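Local coordinates for putative short-chain dehydrogenase/reductase (Burkholderia xenovorans, PDB 5JY1), which binds NAD and is probably an oxidoreductase of the short-chain dehydrogenase/reductase family, perhaps a 3-oxoacyl-[acyl-carrier-protein] reductase, at residues D93-N98 and W128-A133; G144-F149 and I187-I192; A191-A196 and T250-G255. All coordinates share one frame; numbering follows the deposited sequence.

Contact 1 (D93-N98 and W128-A133); sequences DILVNN and WWAMRA. With NAD (nicotinamide-adenine-dinucleotide), chain E.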
loop_
_atom_site.group_PDB
_atom_site.type_symbol
_atom_site.label_atom_id
_atom_site.label_comp_id
_atom_site.label_asym_id
_atom_site.label_seq_id
_atom_site.Cartn_x
_atom_site.Cartn_y
_atom_site.Cartn_z
ATOM N N ASP A 93 30.297 -0.653 -4.942
ATOM C CA ASP A 93 29.180 -0.417 -5.844
ATOM C C ASP A 93 27.843 -0.833 -5.259
ATOM O O ASP A 93 26.816 -0.251 -5.623
ATOM C CB ASP A 93 29.401 -1.184 -7.152
ATOM C CG ASP A 93 30.741 -0.887 -7.767
ATOM O OD1 ASP A 93 30.837 0.133 -8.480
ATOM O OD2 ASP A 93 31.702 -1.664 -7.536
ATOM N N ILE A 94 27.843 -1.818 -4.360
ATOM C CA ILE A 94 26.630 -2.491 -3.898
ATOM C C ILE A 94 26.701 -2.647 -2.385
ATOM O O ILE A 94 27.675 -3.202 -1.864
ATOM C CB ILE A 94 26.481 -3.882 -4.549
ATOM C CG1 ILE A 94 26.411 -3.789 -6.077
ATOM C CG2 ILE A 94 25.293 -4.649 -3.941
ATOM C CD1 ILE A 94 26.900 -5.062 -6.767
ATOM N N LEU A 95 25.662 -2.202 -1.678
ATOM C CA LEU A 95 25.574 -2.365 -0.229
ATOM C C LEU A 95 24.309 -3.140 0.124
ATOM O O LEU A 95 23.219 -2.778 -0.329
ATOM C CB LEU A 95 25.563 -1.009 0.480
ATOM C CG LEU A 95 25.275 -1.023 1.984
ATOM C CD1 LEU A 95 26.421 -1.660 2.767
ATOM C CD2 LEU A 95 25.015 0.402 2.485
ATOM N N VAL A 96 24.457 -4.199 0.922
ATOM C CA VAL A 96 23.327 -4.994 1.402
ATOM C C VAL A 96 23.321 -4.938 2.924
ATOM O O VAL A 96 24.270 -5.402 3.569
ATOM C CB VAL A 96 23.398 -6.449 0.910
ATOM C CG1 VAL A 96 22.199 -7.250 1.435
ATOM C CG2 VAL A 96 23.457 -6.491 -0.601
ATOM N N ASN A 97 22.252 -4.376 3.496
ATOM C CA ASN A 97 22.139 -4.169 4.943
ATOM C C ASN A 97 21.270 -5.284 5.507
ATOM O O ASN A 97 20.041 -5.197 5.515
ATOM C CB ASN A 97 21.582 -2.781 5.248
ATOM C CG ASN A 97 22.553 -1.682 4.858
ATOM O OD1 ASN A 97 23.709 -1.685 5.286
ATOM N ND2 ASN A 97 22.106 -0.755 4.024
ATOM N N ASN A 98 21.919 -6.332 5.991
ATOM C CA ASN A 98 21.244 -7.578 6.304
ATOM C C ASN A 98 21.355 -7.998 7.766
ATOM O O ASN A 98 20.487 -8.742 8.238
ATOM C CB ASN A 98 21.792 -8.685 5.379
ATOM C CG ASN A 98 21.475 -10.072 5.855
ATOM O OD1 ASN A 98 20.447 -10.648 5.489
ATOM N ND2 ASN A 98 22.377 -10.642 6.649
ATOM N N TRP A 128 21.472 3.208 8.438
ATOM C CA TRP A 128 21.784 4.628 8.278
ATOM C C TRP A 128 23.284 4.873 8.126
ATOM O O TRP A 128 23.718 5.567 7.199
ATOM C CB TRP A 128 21.225 5.379 9.493
ATOM C CG TRP A 128 21.600 6.842 9.709
ATOM C CD1 TRP A 128 22.659 7.318 10.425
ATOM C CD2 TRP A 128 20.844 7.992 9.302
ATOM N NE1 TRP A 128 22.632 8.695 10.457
ATOM C CE2 TRP A 128 21.523 9.131 9.775
ATOM C CE3 TRP A 128 19.652 8.167 8.589
ATOM C CZ2 TRP A 128 21.060 10.427 9.543
ATOM C CZ3 TRP A 128 19.201 9.450 8.354
ATOM C CH2 TRP A 128 19.897 10.562 8.825
ATOM N N TRP A 129 24.091 4.323 9.042
ATOM C CA TRP A 129 25.533 4.553 8.995
ATOM C C TRP A 129 26.145 3.952 7.738
ATOM O O TRP A 129 27.005 4.567 7.096
ATOM C CB TRP A 129 26.200 3.953 10.231
ATOM C CG TRP A 129 25.970 4.710 11.495
ATOM C CD1 TRP A 129 25.882 6.064 11.637
ATOM C CD2 TRP A 129 25.793 4.151 12.801
ATOM N NE1 TRP A 129 25.669 6.386 12.965
ATOM C CE2 TRP A 129 25.608 5.228 13.696
ATOM C CE3 TRP A 129 25.766 2.845 13.300
ATOM C CZ2 TRP A 129 25.406 5.038 15.060
ATOM C CZ3 TRP A 129 25.567 2.658 14.663
ATOM C CH2 TRP A 129 25.389 3.751 15.525
ATOM N N ALA A 130 25.724 2.741 7.376
ATOM C CA ALA A 130 26.329 2.095 6.219
ATOM C C ALA A 130 25.929 2.793 4.927
ATOM O O ALA A 130 26.763 2.963 4.032
ATOM C CB ALA A 130 25.944 0.617 6.185
ATOM N N MET A 131 24.660 3.207 4.810
ATOM C CA MET A 131 24.230 3.942 3.617
ATOM C C MET A 131 25.028 5.224 3.432
ATOM O O MET A 131 25.489 5.525 2.326
ATOM C CB MET A 131 22.739 4.265 3.705
ATOM C CG MET A 131 21.879 3.042 3.537
ATOM S SD MET A 131 20.120 3.375 3.772
ATOM C CE MET A 131 19.834 4.613 2.540
ATOM N N ARG A 132 25.167 6.016 4.497
ATOM C CA ARG A 132 25.887 7.276 4.352
ATOM C C ARG A 132 27.385 7.070 4.110
ATOM O O ARG A 132 28.007 7.887 3.424
ATOM C CB ARG A 132 25.622 8.160 5.573
ATOM C CG ARG A 132 24.185 8.719 5.557
ATOM C CD ARG A 132 23.550 8.852 6.956
ATOM N NE ARG A 132 24.370 9.613 7.904
ATOM C CZ ARG A 132 24.350 10.938 8.026
ATOM N NH1 ARG A 132 23.580 11.678 7.239
ATOM N NH2 ARG A 132 25.104 11.533 8.945
ATOM N N ALA A 133 27.974 5.977 4.615
ATOM C CA ALA A 133 29.385 5.716 4.331
ATOM C C ALA A 133 29.588 5.224 2.901
ATOM O O ALA A 133 30.498 5.693 2.205
ATOM C CB ALA A 133 29.954 4.707 5.328
HETATM P PA NAD E . 20.398 -14.627 10.871
HETATM O O1A NAD E . 20.100 -14.536 12.336
HETATM O O2A NAD E . 20.362 -16.049 10.330
HETATM O O5B NAD E . 21.877 -13.934 10.517
HETATM C C5B NAD E . 22.150 -12.725 11.134
HETATM C C4B NAD E . 23.655 -12.347 10.821
HETATM O O4B NAD E . 23.885 -11.168 11.291
HETATM C C3B NAD E . 24.584 -13.327 11.620
HETATM O O3B NAD E . 25.592 -13.814 10.787
HETATM C C2B NAD E . 25.132 -12.451 12.720
HETATM O O2B NAD E . 26.436 -12.997 13.252
HETATM C C1B NAD E . 25.268 -11.291 12.104
HETATM N N9A NAD E . 25.348 -10.196 13.053
HETATM C C8A NAD E . 24.661 -10.090 14.193
HETATM N N7A NAD E . 25.013 -8.962 14.776
HETATM C C5A NAD E . 25.923 -8.367 14.000
HETATM C C6A NAD E . 26.617 -7.166 14.163
HETATM N N6A NAD E . 26.648 -6.105 15.160
HETATM N N1A NAD E . 27.480 -6.781 13.244
HETATM C C2A NAD E . 27.691 -7.566 12.135
HETATM N N3A NAD E . 27.029 -8.737 11.971
HETATM C C4A NAD E . 26.130 -9.125 12.930
HETATM O O3 NAD E . 19.302 -13.682 10.077
HETATM P PN NAD E . 18.380 -14.052 8.782
HETATM O O1N NAD E . 17.227 -14.935 9.230
HETATM O O2N NAD E . 19.155 -14.755 7.653
HETATM O O5D NAD E . 17.734 -12.620 8.256
HETATM C C5D NAD E . 18.571 -11.707 7.549
HETATM C C4D NAD E . 17.776 -10.399 7.223
HETATM O O4D NAD E . 16.585 -10.698 6.708
HETATM C C3D NAD E . 17.498 -9.652 8.531
HETATM O O3D NAD E . 17.546 -8.318 8.348
HETATM C C2D NAD E . 16.057 -10.095 8.883
HETATM O O2D NAD E . 15.493 -9.081 9.815
HETATM C C1D NAD E . 15.458 -10.134 7.711
HETATM N N1N NAD E . 14.325 -11.045 7.686
HETATM C C2N NAD E . 14.512 -12.390 7.600
HETATM C C3N NAD E . 13.423 -13.265 7.580
HETATM C C7N NAD E . 13.619 -14.760 7.490
HETATM O O7N NAD E . 12.668 -15.500 7.286
HETATM N N7N NAD E . 14.904 -15.319 7.646
HETATM C C4N NAD E . 12.150 -12.757 7.647
HETATM C C5N NAD E . 11.959 -11.423 7.725
HETATM C C6N NAD E . 13.058 -10.551 7.741
#
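L95 and A130 meet where strand 94-97 lies against one side of helix 113-141. The helix segment 128-133 runs antiparallel to the strand at 177°, with 9.3 Å between the two axes. A130 CB points at the strand and lodges between the side chains of L95 and N97. From one neighbour, L95 CD2 comes to 3.8 Å from A130 CB. With its CG anti to the backbone N (chi1 172°), L95 sends this same methyl over the helix backbone, where CD2 sits 3.5 Å from A130 O. On the other flank N97 OD1 packs 3.3 Å from A130 CB, a van der Waals contact with a methyl. No hydrogen bond joins the two segments.

The amide of N97 is nevertheless held, because its ND2 donates to N148 OD1 on the next strand. Crossing it at about a right angle, M131 lays CG 3.8 Å from N97 ND2, then carries its sulfur onward away from strand 94-97. Just past the strand, N98 O accepts a 3.0 Å hydrogen bond from NAD O3D, so the chain goes directly from core packing into the cofactor site.

This is the strand-on-helix layer of a Rossmann fold. Helix 75-89 touches A130 through I78, helix 162-182 receives M131 on L174 and A178, and strand 144-149 pairs alongside strand 94-97.

Contact 2 (G144-F149 and I187-I192); sequences GRIVNF and ITVNAI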
loop_
_atom_site.group_PDB
_atom_site.type_symbol
_atom_site.label_atom_id
_atom_site.label_comp_id
_atom_site.label_asym_id
_atom_site.label_seq_id
_atom_site.Cartn_x
_atom_site.Cartn_y
_atom_site.Cartn_z
ATOM N N GLY A 144 25.420 3.278 -7.931
ATOM C CA GLY A 144 25.258 2.614 -6.654
ATOM C C GLY A 144 23.987 1.801 -6.600
ATOM O O GLY A 144 22.990 2.128 -7.249
ATOM N N ARG A 145 24.032 0.724 -5.813
ATOM C CA ARG A 145 22.871 -0.113 -5.526
ATOM C C ARG A 145 22.857 -0.384 -4.034
ATOM O O ARG A 145 23.814 -0.955 -3.499
ATOM C CB ARG A 145 22.917 -1.438 -6.301
ATOM C CG ARG A 145 22.954 -1.275 -7.803
ATOM C CD ARG A 145 21.562 -0.938 -8.337
ATOM N NE ARG A 145 21.496 -0.925 -9.793
ATOM C CZ ARG A 145 21.793 0.116 -10.567
ATOM N NH1 ARG A 145 22.198 1.269 -10.039
ATOM N NH2 ARG A 145 21.682 -0.006 -11.889
ATOM N N ILE A 146 21.787 0.032 -3.356
ATOM C CA ILE A 146 21.618 -0.243 -1.936
ATOM C C ILE A 146 20.394 -1.133 -1.776
ATOM O O ILE A 146 19.318 -0.809 -2.294
ATOM C CB ILE A 146 21.481 1.055 -1.119
ATOM C CG1 ILE A 146 22.770 1.880 -1.268
ATOM C CG2 ILE A 146 21.190 0.747 0.358
ATOM C CD1 ILE A 146 22.720 3.268 -0.617
ATOM N N VAL A 147 20.567 -2.257 -1.082
ATOM C CA VAL A 147 19.496 -3.229 -0.847
ATOM C C VAL A 147 19.301 -3.321 0.658
ATOM O O VAL A 147 20.178 -3.832 1.369
ATOM C CB VAL A 147 19.835 -4.616 -1.422
ATOM C CG1 VAL A 147 18.632 -5.562 -1.307
ATOM C CG2 VAL A 147 20.330 -4.529 -2.872
ATOM N N ASN A 148 18.158 -2.844 1.149
ATOM C CA ASN A 148 17.830 -2.955 2.561
ATOM C C ASN A 148 16.848 -4.101 2.770
ATOM O O ASN A 148 16.175 -4.543 1.841
ATOM C CB ASN A 148 17.240 -1.644 3.087
ATOM C CG ASN A 148 18.248 -0.522 3.070
ATOM O OD1 ASN A 148 19.446 -0.763 3.222
ATOM N ND2 ASN A 148 17.779 0.711 2.879
ATOM N N PHE A 149 16.796 -4.614 3.995
ATOM C CA PHE A 149 15.905 -5.715 4.336
ATOM C C PHE A 149 14.931 -5.272 5.415
ATOM O O PHE A 149 15.344 -4.786 6.471
ATOM C CB PHE A 149 16.688 -6.945 4.798
ATOM C CG PHE A 149 17.250 -7.757 3.667
ATOM C CD1 PHE A 149 16.489 -8.737 3.062
ATOM C CD2 PHE A 149 18.523 -7.521 3.190
ATOM C CE1 PHE A 149 16.991 -9.488 2.009
ATOM C CE2 PHE A 149 19.036 -8.271 2.142
ATOM C CZ PHE A 149 18.270 -9.256 1.551
ATOM N N ILE A 187 22.244 6.269 -7.979
ATOM C CA ILE A 187 22.219 5.370 -6.828
ATOM C C ILE A 187 20.768 4.983 -6.570
ATOM O O ILE A 187 19.944 5.842 -6.232
ATOM C CB ILE A 187 22.828 6.020 -5.575
ATOM C CG1 ILE A 187 24.278 6.463 -5.823
ATOM C CG2 ILE A 187 22.739 5.051 -4.410
ATOM C CD1 ILE A 187 24.860 7.343 -4.681
ATOM N N THR A 188 20.447 3.704 -6.712
ATOM C CA THR A 188 19.102 3.245 -6.391
ATOM C C THR A 188 19.075 2.603 -5.009
ATOM O O THR A 188 20.091 2.114 -4.504
ATOM C CB THR A 188 18.586 2.246 -7.418
ATOM O OG1 THR A 188 19.386 1.062 -7.365
ATOM C CG2 THR A 188 18.633 2.843 -8.829
ATOM N N VAL A 189 17.900 2.629 -4.383
ATOM C CA VAL A 189 17.731 2.161 -3.011
ATOM C C VAL A 189 16.379 1.466 -2.941
ATOM O O VAL A 189 15.345 2.090 -3.206
ATOM C CB VAL A 189 17.790 3.308 -1.980
ATOM C CG1 VAL A 189 17.909 2.764 -0.563
ATOM C CG2 VAL A 189 18.942 4.289 -2.267
ATOM N N ASN A 190 16.387 0.180 -2.603
ATOM C CA ASN A 190 15.180 -0.638 -2.562
ATOM C C ASN A 190 15.228 -1.526 -1.324
ATOM O O ASN A 190 16.287 -1.734 -0.732
ATOM C CB ASN A 190 15.054 -1.483 -3.840
ATOM C CG ASN A 190 14.860 -0.630 -5.085
ATOM O OD1 ASN A 190 13.758 -0.134 -5.344
ATOM N ND2 ASN A 190 15.923 -0.463 -5.872
ATOM N N ALA A 191 14.074 -2.068 -0.935
ATOM C CA ALA A 191 14.005 -2.894 0.260
ATOM C C ALA A 191 13.314 -4.214 -0.059
ATOM O O ALA A 191 12.296 -4.240 -0.754
ATOM C CB ALA A 191 13.266 -2.173 1.406
ATOM N N ILE A 192 13.878 -5.306 0.454
ATOM C CA ILE A 192 13.316 -6.644 0.288
ATOM C C ILE A 192 12.747 -7.104 1.621
ATOM O O ILE A 192 13.380 -6.927 2.668
ATOM C CB ILE A 192 14.386 -7.640 -0.207
ATOM C CG1 ILE A 192 14.794 -7.315 -1.649
ATOM C CG2 ILE A 192 13.897 -9.085 -0.059
ATOM C CD1 ILE A 192 15.953 -8.175 -2.150
HETATM O O HOH W 1 18.428 -1.769 -4.872
#
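R145 crosses T188 obliquely on one face of two parallel strands, 144-149 and 187-192, paired in register from G144 with I187 to F149 with I192. The arginine chain bends at chi2 (-78°) and folds down over its neighbour, bringing CD to 3.1 Å from T188 OG1, while T188 CG2 lies over one face of the guanidinium. That turn also lets R145 NH1 donate to G144 O at 3.0 Å, from the opposite face of the carbonyl to T188 N. One oxygen thus takes both a ladder bond and a side-chain bond; R145 NE goes to S240 O.

Further along this face, I192 fills the hollow between V147 and F149. Its CD1 reaches back to V147 CG1 at 3.8 Å, and its CG2 branch stands beside the ring, 3.7 Å from F149 CE1 in the conformer described, one of two modelled. Between these clusters water 1 donates to I146 O and accepts from N190 ND2, tying the backbone of one strand to a side chain of the other; N190 OD1 accepts from E249 N.

On the other face G144 brings no side chain, and I187 fills the hollow, laying CG1 against its backbone. I146 and V189 lie side by side, pointing the same way, with I146 CG2 4.0 Å from V189 CG1. That same valine methyl also touches the amide of N148, whose ND2 is held by T175 OG1 and whose OD1 accepts from N97 ND2.

Five backbone hydrogen bonds join the strands, which lie between 94-97 and 250-253 in the Rossmann sheet. Helix 227-239 covers the V147, F149 and I192 face through F238 and I231; helices 113-141 and 162-182 pack on the face of I146, N148 and V189.

Contact 3 (A191-A196 and T250-G255); sequences AIAPTA and TLHVDG. With NAD (nicotinamide-adenine-dinucleotide), chain E.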
loop_
_atom_site.group_PDB
_atom_site.type_symbol
_atom_site.label_atom_id
_atom_site.label_comp_id
_atom_site.label_asym_id
_atom_site.label_seq_id
_atom_site.Cartn_x
_atom_site.Cartn_y
_atom_site.Cartn_z
ATOM N N ALA A 191 14.074 -2.068 -0.935
ATOM C CA ALA A 191 14.005 -2.894 0.260
ATOM C C ALA A 191 13.314 -4.214 -0.059
ATOM O O ALA A 191 12.296 -4.240 -0.754
ATOM C CB ALA A 191 13.266 -2.173 1.406
ATOM N N ILE A 192 13.878 -5.306 0.454
ATOM C CA ILE A 192 13.316 -6.644 0.288
ATOM C C ILE A 192 12.747 -7.104 1.621
ATOM O O ILE A 192 13.380 -6.927 2.668
ATOM C CB ILE A 192 14.386 -7.640 -0.207
ATOM C CG1 ILE A 192 14.794 -7.315 -1.649
ATOM C CG2 ILE A 192 13.897 -9.085 -0.059
ATOM C CD1 ILE A 192 15.953 -8.175 -2.150
ATOM N N ALA A 193 11.555 -7.699 1.575
ATOM C CA ALA A 193 10.947 -8.385 2.714
ATOM C C ALA A 193 11.024 -9.884 2.446
ATOM O O ALA A 193 10.150 -10.455 1.773
ATOM C CB ALA A 193 9.495 -7.938 2.917
ATOM N N PRO A 194 12.054 -10.555 2.925
ATOM C CA PRO A 194 12.253 -11.969 2.596
ATOM C C PRO A 194 11.689 -12.896 3.657
ATOM O O PRO A 194 11.490 -12.486 4.806
ATOM C CB PRO A 194 13.780 -12.077 2.541
ATOM C CG PRO A 194 14.194 -11.170 3.726
ATOM C CD PRO A 194 13.172 -10.021 3.727
ATOM N N THR A 195 11.430 -14.148 3.297
ATOM C CA THR A 195 11.369 -15.219 4.282
ATOM C C THR A 195 12.245 -16.350 3.777
ATOM O O THR A 195 12.279 -16.620 2.573
ATOM C CB THR A 195 9.941 -15.725 4.556
ATOM O OG1 THR A 195 9.405 -16.371 3.391
ATOM C CG2 THR A 195 9.040 -14.572 4.945
ATOM N N ALA A 196 12.974 -16.986 4.688
ATOM C CA ALA A 196 13.858 -18.073 4.280
ATOM C C ALA A 196 14.285 -18.871 5.505
ATOM O O ALA A 196 14.075 -18.464 6.651
ATOM C CB ALA A 196 15.082 -17.550 3.524
ATOM N N THR A 250 9.535 -1.635 -2.478
ATOM C CA THR A 250 9.550 -2.752 -1.547
ATOM C C THR A 250 9.115 -3.994 -2.313
ATOM O O THR A 250 8.162 -3.933 -3.092
ATOM C CB THR A 250 8.598 -2.503 -0.368
ATOM O OG1 THR A 250 7.313 -2.085 -0.869
ATOM C CG2 THR A 250 9.156 -1.435 0.556
ATOM N N LEU A 251 9.822 -5.103 -2.128
ATOM C CA LEU A 251 9.469 -6.336 -2.823
ATOM C C LEU A 251 9.450 -7.481 -1.823
ATOM O O LEU A 251 10.422 -7.689 -1.084
ATOM C CB LEU A 251 10.446 -6.645 -3.973
ATOM C CG LEU A 251 10.018 -7.823 -4.855
ATOM C CD1 LEU A 251 8.800 -7.465 -5.706
ATOM C CD2 LEU A 251 11.186 -8.292 -5.725
ATOM N N HIS A 252 8.339 -8.214 -1.791
ATOM C CA HIS A 252 8.256 -9.401 -0.958
ATOM C C HIS A 252 8.854 -10.588 -1.697
ATOM O O HIS A 252 8.465 -10.876 -2.833
ATOM C CB HIS A 252 6.802 -9.690 -0.587
ATOM C CG HIS A 252 6.164 -8.588 0.206
ATOM N ND1 HIS A 252 5.595 -7.485 -0.389
ATOM C CD2 HIS A 252 6.034 -8.409 1.541
ATOM C CE1 HIS A 252 5.125 -6.675 0.549
ATOM N NE2 HIS A 252 5.377 -7.215 1.728
ATOM N N VAL A 253 9.784 -11.287 -1.037
ATOM C CA VAL A 253 10.417 -12.485 -1.597
ATOM C C VAL A 253 10.172 -13.622 -0.613
ATOM O O VAL A 253 11.024 -13.941 0.229
ATOM C CB VAL A 253 11.918 -12.261 -1.867
ATOM C CG1 VAL A 253 12.509 -13.465 -2.615
ATOM C CG2 VAL A 253 12.120 -11.006 -2.700
ATOM N N ASP A 254 8.986 -14.244 -0.719
ATOM C CA ASP A 254 8.438 -14.985 0.413
ATOM C C ASP A 254 7.490 -16.087 -0.031
ATOM O O ASP A 254 6.675 -16.544 0.781
ATOM C CB ASP A 254 7.661 -14.033 1.372
ATOM C CG ASP A 254 6.533 -13.268 0.660
ATOM O OD1 ASP A 254 6.311 -13.495 -0.546
ATOM O OD2 ASP A 254 5.867 -12.429 1.312
ATOM N N GLY A 255 7.579 -16.534 -1.282
ATOM C CA GLY A 255 6.659 -17.554 -1.745
ATOM C C GLY A 255 5.233 -17.079 -1.854
ATOM O O GLY A 255 4.324 -17.907 -1.985
HETATM P PA NAD E . 20.398 -14.627 10.871
HETATM O O1A NAD E . 20.100 -14.536 12.336
HETATM O O2A NAD E . 20.362 -16.049 10.330
HETATM O O5B NAD E . 21.877 -13.934 10.517
HETATM C C5B NAD E . 22.150 -12.725 11.134
HETATM C C4B NAD E . 23.655 -12.347 10.821
HETATM O O4B NAD E . 23.885 -11.168 11.291
HETATM C C3B NAD E . 24.584 -13.327 11.620
HETATM O O3B NAD E . 25.592 -13.814 10.787
HETATM C C2B NAD E . 25.132 -12.451 12.720
HETATM O O2B NAD E . 26.436 -12.997 13.252
HETATM C C1B NAD E . 25.268 -11.291 12.104
HETATM N N9A NAD E . 25.348 -10.196 13.053
HETATM C C8A NAD E . 24.661 -10.090 14.193
HETATM N N7A NAD E . 25.013 -8.962 14.776
HETATM C C5A NAD E . 25.923 -8.367 14.000
HETATM C C6A NAD E . 26.617 -7.166 14.163
HETATM N N6A NAD E . 26.648 -6.105 15.160
HETATM N N1A NAD E . 27.480 -6.781 13.244
HETATM C C2A NAD E . 27.691 -7.566 12.135
HETATM N N3A NAD E . 27.029 -8.737 11.971
HETATM C C4A NAD E . 26.130 -9.125 12.930
HETATM O O3 NAD E . 19.302 -13.682 10.077
HETATM P PN NAD E . 18.380 -14.052 8.782
HETATM O O1N NAD E . 17.227 -14.935 9.230
HETATM O O2N NAD E . 19.155 -14.755 7.653
HETATM O O5D NAD E . 17.734 -12.620 8.256
HETATM C C5D NAD E . 18.571 -11.707 7.549
HETATM C C4D NAD E . 17.776 -10.399 7.223
HETATM O O4D NAD E . 16.585 -10.698 6.708
HETATM C C3D NAD E . 17.498 -9.652 8.531
HETATM O O3D NAD E . 17.546 -8.318 8.348
HETATM C C2D NAD E . 16.057 -10.095 8.883
HETATM O O2D NAD E . 15.493 -9.081 9.815
HETATM C C1D NAD E . 15.458 -10.134 7.711
HETATM N N1N NAD E . 14.325 -11.045 7.686
HETATM C C2N NAD E . 14.512 -12.390 7.600
HETATM C C3N NAD E . 13.423 -13.265 7.580
HETATM C C7N NAD E . 13.619 -14.760 7.490
HETATM O O7N NAD E . 12.668 -15.500 7.286
HETATM N N7N NAD E . 14.904 -15.319 7.646
HETATM C C4N NAD E . 12.150 -12.757 7.647
HETATM C C5N NAD E . 11.959 -11.423 7.725
HETATM C C6N NAD E . 13.058 -10.551 7.741
HETATM O O HOH W 2 7.667 -10.957 2.983
#
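The last parallel strand pair of the Rossmann sheet runs into the nicotinamide site here, with A191-P194 beside T250-V253. Four backbone hydrogen bonds close the ladder, from L251 N to A191 O at one end to T195 N to V253 O at the other; the latter, 3.1 Å long, lies just beyond the last bridged pair.

On one face I192 turns its CG2 methyl against V253 CG2 at 3.7 Å. On the other, A193 CB packs obliquely on the imidazole of H252, 3.8 Å from CD2, while H252 NE2 bonds E155 OE1. A193 O accepts from V253 N, well above its carbonyl plane, and also from water 2, which donates to D254 OD2 as well and so links the two strand ends. The same carboxylate accepts from G256 N at OD1 and from H258 N at OD2.

Strand 250-253 is the outermost of the seven within this chain, and another subunit meets it: E249 of that third subunit accepts from H252 N through OE1. In this fold the cofactor lies at the C-terminal ends of the strands, as it does here. P194 O is 2.9 Å from NAD C4N, and the ring carbon P194 CG is 3.9 Å from NAD O4D. A196 N then donates to the carboxamide oxygen NAD O7N (3.0 Å, 158°), whereas the return bond from NAD N7N to A196 O is weak. T195, between P194 and A196, puts OG1 between its backbone N and carbonyl carbon (chi1 66°), which lays that hydroxyl 3.5 Å from D254 CB.

Contacts 1, 2 and 3 follow one another across a single parallel sheet. Contacts 1 and 2 have centres 8 Å apart and are sewn together by N97 ND2 to N148 OD1 (2.8 Å) and L95 O to V147 N (2.8 Å), both probable hydrogen bonds. Contacts 2 and 3 share A191 and I192 on strand 187-194, and F149 CD1, in the conformer described, packs on P194 CG at 3.4 Å. Contacts 1 and 3 do not touch, their centres lying about 18 Å apart, yet NAD bridges them: the first holds its nicotinamide-side ribose, the third its carboxamide. The side chain of F149 in contact 2 lies about 4 Å from NAD.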